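Local atomic coordinates of Alpha/beta hydrolase fold-3 domain-containing protein (PDB entry 2QRU), a protein that is of unknown function but belongs to the alpha/beta-hydrolase superfamily and probably acts as a hydrolase. Residues A[36-40]-A[173-177]; A[69-74]-A[187-191]; A[101-105]-A[249-253]. All blocks are in the same frame, centred on the assembly; numbering follows the deposited sequence.

How the interactions relate
Segments 36-40, 69-74 and 101-105 come first along the chain and their partners 173-177, 187-191 and 249-253 later in the same order, so all three contacts cross. Each early segment follows or ends a sheet strand. Interactions 1 and 2 join the first two to the successive helices 173-181 and 185-189, between strands 127-130 and 213-218; their centres are about 11 Å apart and they touch through Gly37 with Tyr189 and Met38 with Ala69. Interaction 3, about 14 Å from interaction 1 by centres, holds the probable nucleophile and histidine; both touch one phosphate ion. Interactions 2 and 3, with centres about 21 Å apart, do not touch. This helical region is thus tied to the likely catalytic centre through 36-40.

Interaction 1 of 3, residues A[36-40]-A[173-177]. With PO4 (phosphate ion), chain B.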
# COMPACT_ATOMS: atom_id res chain seq x y z
N GLY A 36 -1.50 6.76 -2.14
CA GLY A 36 -1.48 7.75 -3.21
C GLY A 36 -2.06 7.28 -4.53
O GLY A 36 -1.75 7.86 -5.59
N GLY A 37 -2.90 6.24 -4.50
CA GLY A 37 -3.63 5.83 -5.71
C GLY A 37 -2.80 5.28 -6.87
O GLY A 37 -3.30 5.18 -7.99
N MSE A 38 -1.54 4.93 -6.60
CA MSE A 38 -0.55 4.54 -7.63
C MSE A 38 -0.27 5.64 -8.63
O MSE A 38 0.25 5.38 -9.71
CB MSE A 38 -0.95 3.23 -8.35
CG MSE A 38 -0.91 2.06 -7.37
SE MSE A 38 -1.72 0.43 -8.17
CE MSE A 38 -3.60 0.99 -8.10
N ILE A 39 -0.63 6.88 -8.26
CA ILE A 39 -0.33 8.06 -9.07
C ILE A 39 0.55 9.09 -8.34
O ILE A 39 1.37 9.79 -8.97
CB ILE A 39 -1.62 8.80 -9.55
CG1 ILE A 39 -2.62 7.85 -10.25
CG2 ILE A 39 -1.26 10.04 -10.38
CD1 ILE A 39 -2.40 7.63 -11.64
N TYR A 40 0.38 9.23 -7.02
CA TYR A 40 1.21 10.16 -6.25
C TYR A 40 1.74 9.52 -4.97
O TYR A 40 1.47 8.36 -4.69
CB TYR A 40 0.46 11.48 -5.97
CG TYR A 40 -0.56 11.45 -4.84
CD1 TYR A 40 -1.85 10.93 -5.02
CD2 TYR A 40 -0.24 11.99 -3.59
CE1 TYR A 40 -2.78 10.91 -3.96
CE2 TYR A 40 -1.15 11.98 -2.52
CZ TYR A 40 -2.42 11.47 -2.72
OH TYR A 40 -3.30 11.48 -1.65
N TYR A 173 -0.44 14.91 -6.42
CA TYR A 173 -1.77 14.77 -5.81
C TYR A 173 -2.90 15.26 -6.74
O TYR A 173 -3.93 14.58 -6.91
CB TYR A 173 -1.80 15.50 -4.44
CG TYR A 173 -3.18 15.71 -3.86
CD1 TYR A 173 -3.93 16.84 -4.21
CD2 TYR A 173 -3.73 14.78 -2.98
CE1 TYR A 173 -5.20 17.03 -3.69
CE2 TYR A 173 -5.00 14.97 -2.44
CZ TYR A 173 -5.72 16.09 -2.80
OH TYR A 173 -6.98 16.29 -2.28
N LEU A 174 -2.71 16.42 -7.35
CA LEU A 174 -3.74 16.97 -8.24
C LEU A 174 -3.95 16.14 -9.50
O LEU A 174 -5.06 16.12 -10.05
CB LEU A 174 -3.43 18.43 -8.63
CG LEU A 174 -3.54 19.47 -7.50
CD1 LEU A 174 -3.49 20.89 -8.02
CD2 LEU A 174 -4.80 19.23 -6.66
N LEU A 175 -2.90 15.47 -9.97
CA LEU A 175 -3.01 14.67 -11.20
C LEU A 175 -3.95 13.50 -10.94
O LEU A 175 -4.79 13.15 -11.78
CB LEU A 175 -1.63 14.18 -11.66
CG LEU A 175 -1.58 13.46 -13.01
CD1 LEU A 175 -1.96 14.37 -14.17
CD2 LEU A 175 -0.19 12.88 -13.23
N TYR A 176 -3.80 12.91 -9.76
CA TYR A 176 -4.67 11.84 -9.30
C TYR A 176 -6.13 12.29 -9.30
O TYR A 176 -7.00 11.66 -9.92
CB TYR A 176 -4.22 11.40 -7.91
CG TYR A 176 -5.07 10.29 -7.33
CD1 TYR A 176 -5.24 9.09 -8.01
CD2 TYR A 176 -5.70 10.46 -6.10
CE1 TYR A 176 -6.03 8.04 -7.46
CE2 TYR A 176 -6.49 9.45 -5.55
CZ TYR A 176 -6.65 8.26 -6.22
OH TYR A 176 -7.43 7.28 -5.64
N HIS A 177 -6.41 13.40 -8.62
CA HIS A 177 -7.79 13.85 -8.51
C HIS A 177 -8.37 14.37 -9.81
O HIS A 177 -9.57 14.20 -10.06
CB HIS A 177 -7.95 14.79 -7.33
CG HIS A 177 -7.85 14.08 -6.03
ND1 HIS A 177 -8.94 13.46 -5.45
CD2 HIS A 177 -6.79 13.80 -5.24
CE1 HIS A 177 -8.56 12.86 -4.34
NE2 HIS A 177 -7.26 13.06 -4.19
P PO4 B . -4.88 6.50 -1.72
O1 PO4 B . -6.29 5.97 -1.94
O2 PO4 B . -4.75 7.81 -2.50
O3 PO4 B . -4.65 6.87 -0.26
O4 PO4 B . -3.90 5.44 -2.17
O HOH W 1 -5.86 11.69 -2.22
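Three tyrosines from two distant parts of the chain cluster beside a glycine-rich turn whose amides hold a phosphate, probably from the crystallisation liquor, yet no direct hydrogen bond joins the two segments. The edge of Tyr173 points at the face of Tyr40 (edge-to-face, centroids 5.4 Å apart, planes at 85°), and Tyr173 CA makes a CH-pi contact 3.9 Å from the Tyr40 ring centroid. Tyr176 meets Tyr40 obliquely, CD2 lying 3.6 Å from Tyr40 CE1, and its CD1 packs 3.7 Å from Ile39 CG1. Glycine suits position 37 because a side chain there would collide with the Tyr176 ring, whose CE1 already lies 3.7 Å from Gly37 CA. A water bridges Tyr40 OH (2.6 Å) and His177 NE2 (2.8 Å). Gly36 N and Gly37 N each donate to phosphate O4 at 2.7 Å, consistent with the oxyanion hole of HGGG-type alpha/beta hydrolases. Aromatic and apolar contact with helix 173-181 thus spends neither amide, and both point to the bound anion.

Interaction 2 of 3, residues A[69-74]-A[187-191]; sequences APNTKI and HFYGL
Ile74 N donates to Tyr189 O at 2.9 Å, almost straight (176°), and Lys73 NZ donates both to Phe188 O at 3.0 Å and to Pro70 O at 2.8 Å. Segment 69-74 is an irregular loop between strand 59-64 and helix 74-93, with Lys73 (chi1 and chi2 both m, then t, t) as the N-cap residue; it meets the C-terminal end of helix 185-189. That helix ends in a Schellman motif at Gly190 (phi/psi 76/25), Gly190 N bonding to His187 O at 3.1 Å; a CB there would strike Lys73 CB. Pro70 CA lies 4.3 Å from Phe188 CA and Lys73 CA 5.0 Å from Tyr189 CA. The Ala69-Pro70 peptide is cis, and Pro70 CA makes a C-H...O contact of 3.3 Å with Phe188 O. Pro70 CG sits over the Phe188 ring face, 4.1 Å from its centroid, and Ile74 CD1 over that of Tyr189 at 3.6 Å; both aromatics are chi1 m. Ala69 CB approaches the Tyr189 edge, 3.9 Å from CD1, while Tyr189 OH is hydrogen-bonded to Gly37 O. Carbonyls at one helix's C-terminal end thus meet an amide at another's start and a lysine ammonium, pairing polar groups that lack intrahelical partners.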
# COMPACT_ATOMS: atom_id res chain seq x y z
N ALA A 69 1.86 5.65 -11.89
CA ALA A 69 1.08 5.90 -13.09
C ALA A 69 0.80 7.41 -13.22
O ALA A 69 0.89 8.15 -12.22
CB ALA A 69 -0.23 5.08 -13.05
N PRO A 70 0.48 7.89 -14.44
CA PRO A 70 0.37 7.17 -15.73
C PRO A 70 1.72 6.85 -16.36
O PRO A 70 1.75 6.15 -17.39
CB PRO A 70 -0.39 8.17 -16.62
CG PRO A 70 0.07 9.54 -16.11
CD PRO A 70 0.25 9.35 -14.60
N ASN A 71 2.81 7.40 -15.79
CA ASN A 71 4.18 7.26 -16.32
C ASN A 71 4.54 5.80 -16.52
O ASN A 71 5.13 5.43 -17.54
CB ASN A 71 5.20 7.95 -15.40
CG ASN A 71 4.83 9.38 -15.08
OD1 ASN A 71 3.68 9.68 -14.74
ND2 ASN A 71 5.81 10.28 -15.17
N THR A 72 4.11 4.95 -15.58
CA THR A 72 4.26 3.50 -15.66
C THR A 72 2.88 2.89 -15.40
O THR A 72 2.20 3.31 -14.46
CB THR A 72 5.26 2.99 -14.60
OG1 THR A 72 6.55 3.61 -14.82
CG2 THR A 72 5.41 1.49 -14.68
N LYS A 73 2.47 1.93 -16.24
CA LYS A 73 1.12 1.31 -16.15
C LYS A 73 1.07 0.24 -15.07
O LYS A 73 2.12 -0.26 -14.66
CB LYS A 73 0.69 0.73 -17.52
CG LYS A 73 0.65 1.77 -18.64
CD LYS A 73 0.02 3.09 -18.16
CE LYS A 73 -0.16 4.05 -19.33
NZ LYS A 73 -0.48 5.43 -18.88
N ILE A 74 -0.12 -0.10 -14.58
CA ILE A 74 -0.21 -0.94 -13.37
C ILE A 74 0.46 -2.30 -13.56
O ILE A 74 1.14 -2.79 -12.66
CB ILE A 74 -1.65 -1.13 -12.89
CG1 ILE A 74 -2.17 0.16 -12.25
CG2 ILE A 74 -1.72 -2.29 -11.85
CD1 ILE A 74 -3.58 -0.01 -11.61
N HIS A 187 -7.50 4.83 -17.83
CA HIS A 187 -6.57 5.10 -18.93
C HIS A 187 -5.17 5.35 -18.37
O HIS A 187 -4.18 4.82 -18.89
CB HIS A 187 -7.03 6.27 -19.79
CG HIS A 187 -6.14 6.55 -20.96
ND1 HIS A 187 -6.14 5.77 -22.09
CD2 HIS A 187 -5.18 7.49 -21.14
CE1 HIS A 187 -5.24 6.24 -22.94
NE2 HIS A 187 -4.64 7.28 -22.39
N PHE A 188 -5.10 6.13 -17.29
CA PHE A 188 -3.81 6.42 -16.64
C PHE A 188 -3.16 5.12 -16.17
O PHE A 188 -1.95 4.95 -16.27
CB PHE A 188 -3.99 7.40 -15.47
CG PHE A 188 -3.97 8.85 -15.88
CD1 PHE A 188 -4.20 9.23 -17.21
CD2 PHE A 188 -3.77 9.84 -14.93
CE1 PHE A 188 -4.19 10.58 -17.58
CE2 PHE A 188 -3.76 11.20 -15.29
CZ PHE A 188 -3.97 11.56 -16.61
N TYR A 189 -3.98 4.21 -15.64
CA TYR A 189 -3.50 2.92 -15.14
C TYR A 189 -3.15 1.90 -16.24
O TYR A 189 -2.48 0.90 -15.97
CB TYR A 189 -4.58 2.29 -14.27
CG TYR A 189 -4.78 2.86 -12.89
CD1 TYR A 189 -3.76 3.60 -12.23
CD2 TYR A 189 -5.96 2.55 -12.18
CE1 TYR A 189 -3.95 4.07 -10.92
CE2 TYR A 189 -6.16 3.01 -10.90
CZ TYR A 189 -5.15 3.77 -10.27
OH TYR A 189 -5.37 4.19 -9.00
N GLY A 190 -3.59 2.14 -17.47
CA GLY A 190 -3.42 1.15 -18.55
C GLY A 190 -4.36 -0.04 -18.49
O GLY A 190 -4.08 -1.11 -19.08
N LEU A 191 -5.52 0.14 -17.87
CA LEU A 191 -6.51 -0.96 -17.77
C LEU A 191 -7.22 -1.20 -19.12
O LEU A 191 -7.44 -0.25 -19.87
CB LEU A 191 -7.57 -0.67 -16.72
CG LEU A 191 -6.98 -0.46 -15.31
CD1 LEU A 191 -8.06 -0.20 -14.27
CD2 LEU A 191 -6.18 -1.68 -14.92

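Interaction 3 of 3, residues A[101-105]-A[249-253]. With PO4 (phosphate ion), chain B.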
# COMPACT_ATOMS: atom_id res chain seq x y z
N CYS A 101 3.01 -4.44 4.95
CA CYS A 101 1.97 -3.50 5.41
C CYS A 101 1.70 -2.52 4.28
O CYS A 101 2.64 -2.01 3.66
CB CYS A 101 2.48 -2.73 6.62
SG CYS A 101 1.34 -1.44 7.25
N GLY A 102 0.43 -2.28 3.99
CA GLY A 102 0.07 -1.42 2.82
C GLY A 102 -1.00 -0.41 3.20
O GLY A 102 -1.96 -0.76 3.91
N ARG A 103 -0.85 0.79 2.67
CA ARG A 103 -1.76 1.90 2.94
C ARG A 103 -2.51 2.20 1.62
O ARG A 103 -1.89 2.65 0.65
CB ARG A 103 -0.92 3.10 3.33
CG ARG A 103 -1.73 4.35 3.52
CD ARG A 103 -0.82 5.48 4.07
NE ARG A 103 -1.50 6.73 4.35
CZ ARG A 103 -0.88 7.73 4.97
NH1 ARG A 103 0.38 7.54 5.38
NH2 ARG A 103 -1.50 8.89 5.22
N SER A 104 -3.83 2.00 1.63
CA SER A 104 -4.70 2.27 0.48
C SER A 104 -4.20 1.55 -0.79
O SER A 104 -4.18 0.30 -0.82
CB SER A 104 -4.90 3.78 0.29
OG SER A 104 -5.93 3.99 -0.67
N ALA A 105 -3.74 2.29 -1.79
CA ALA A 105 -3.21 1.59 -2.98
C ALA A 105 -2.07 0.64 -2.57
O ALA A 105 -1.87 -0.39 -3.20
CB ALA A 105 -2.69 2.61 -4.00
N HIS A 249 -11.43 8.26 4.48
CA HIS A 249 -10.57 7.22 3.92
C HIS A 249 -9.19 7.08 4.58
O HIS A 249 -8.84 6.02 5.15
CB HIS A 249 -10.42 7.48 2.41
CG HIS A 249 -9.45 6.57 1.71
ND1 HIS A 249 -9.62 5.21 1.65
CD2 HIS A 249 -8.31 6.84 1.03
CE1 HIS A 249 -8.63 4.67 0.96
NE2 HIS A 249 -7.82 5.64 0.58
N ASP A 250 -8.37 8.14 4.47
CA ASP A 250 -6.94 7.97 4.75
C ASP A 250 -6.64 8.26 6.20
O ASP A 250 -5.90 9.21 6.51
CB ASP A 250 -6.09 8.87 3.83
CG ASP A 250 -4.60 8.51 3.87
OD1 ASP A 250 -4.21 7.36 4.21
OD2 ASP A 250 -3.80 9.39 3.53
N PHE A 251 -7.21 7.48 7.10
CA PHE A 251 -7.14 7.91 8.51
C PHE A 251 -5.77 7.79 9.18
O PHE A 251 -5.58 8.29 10.31
CB PHE A 251 -8.26 7.30 9.37
CG PHE A 251 -8.23 5.79 9.42
CD1 PHE A 251 -7.30 5.17 10.23
CD2 PHE A 251 -9.15 5.02 8.69
CE1 PHE A 251 -7.27 3.75 10.31
CE2 PHE A 251 -9.13 3.62 8.81
CZ PHE A 251 -8.20 3.01 9.61
N LEU A 252 -4.78 7.19 8.48
CA LEU A 252 -3.38 7.27 8.96
C LEU A 252 -2.83 8.72 8.99
O LEU A 252 -1.79 8.99 9.63
CB LEU A 252 -2.43 6.35 8.18
CG LEU A 252 -2.60 4.84 8.40
CD1 LEU A 252 -1.71 4.18 7.42
CD2 LEU A 252 -2.15 4.51 9.80
N LYS A 253 -3.52 9.65 8.33
CA LYS A 253 -3.18 11.08 8.44
C LYS A 253 -3.51 11.66 9.81
O LYS A 253 -2.99 12.74 10.19
CB LYS A 253 -3.90 11.88 7.37
CG LYS A 253 -3.42 11.62 5.96
CD LYS A 253 -4.03 12.61 5.01
CE LYS A 253 -5.56 12.49 4.98
NZ LYS A 253 -6.14 13.38 3.95
P PO4 B . -4.88 6.50 -1.72
O1 PO4 B . -6.29 5.97 -1.94
O2 PO4 B . -4.75 7.81 -2.50
O3 PO4 B . -4.65 6.87 -0.26
O4 PO4 B . -3.90 5.44 -2.17
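Ser104 OG and His249 NE2 are hydrogen-bonded at 2.8 Å, and His249 ND1 is in turn bonded to Asp221. This is the geometry of a Ser-His-Asp catalytic triad, and Ser104, at the strained phi/psi of 54/-112, fits the nucleophile elbow between a strand and helix 105-119; both roles are probable. A phosphate, probably from the crystallisation liquor, occupies the site. It receives a bond from His249 NE2 to O1 (3.0 Å), a weak one from NE2 to O3 (3.5 Å) and one from Ala105 N to O4 (3.2 Å); Gly36 N and Gly37 N complete the O4 site, consistent with an oxyanion hole. Ser104 OG, 2.9 Å from phosphate P, is too close for an ordinary non-bonded contact.

Beside this lies a bidentate salt bridge: Arg103 NE donates to Asp250 OD1 at 2.8 Å and Arg103 NH2 to Asp250 OD2 at 2.9 Å. Arginine's two-pronged end matches the carboxylate, and OD1 is also bonded to Tyr131 OH. Arg103 NH1 has a long, weak ion pair with Asp45. Leu252 CB covers one guanidinium face, and Leu252 CD1 lies 3.7 Å from Arg103 CD, while Lys253 NZ bridges to Glu248.

Strand 98-103 runs between strands 28-33 and 127-130; beside its C-terminal end, Leu252 packs on Phe130 and Phe264, and Phe251 on Val260 and Leu263, seating the histidine loop against the sheet and helix 258-272.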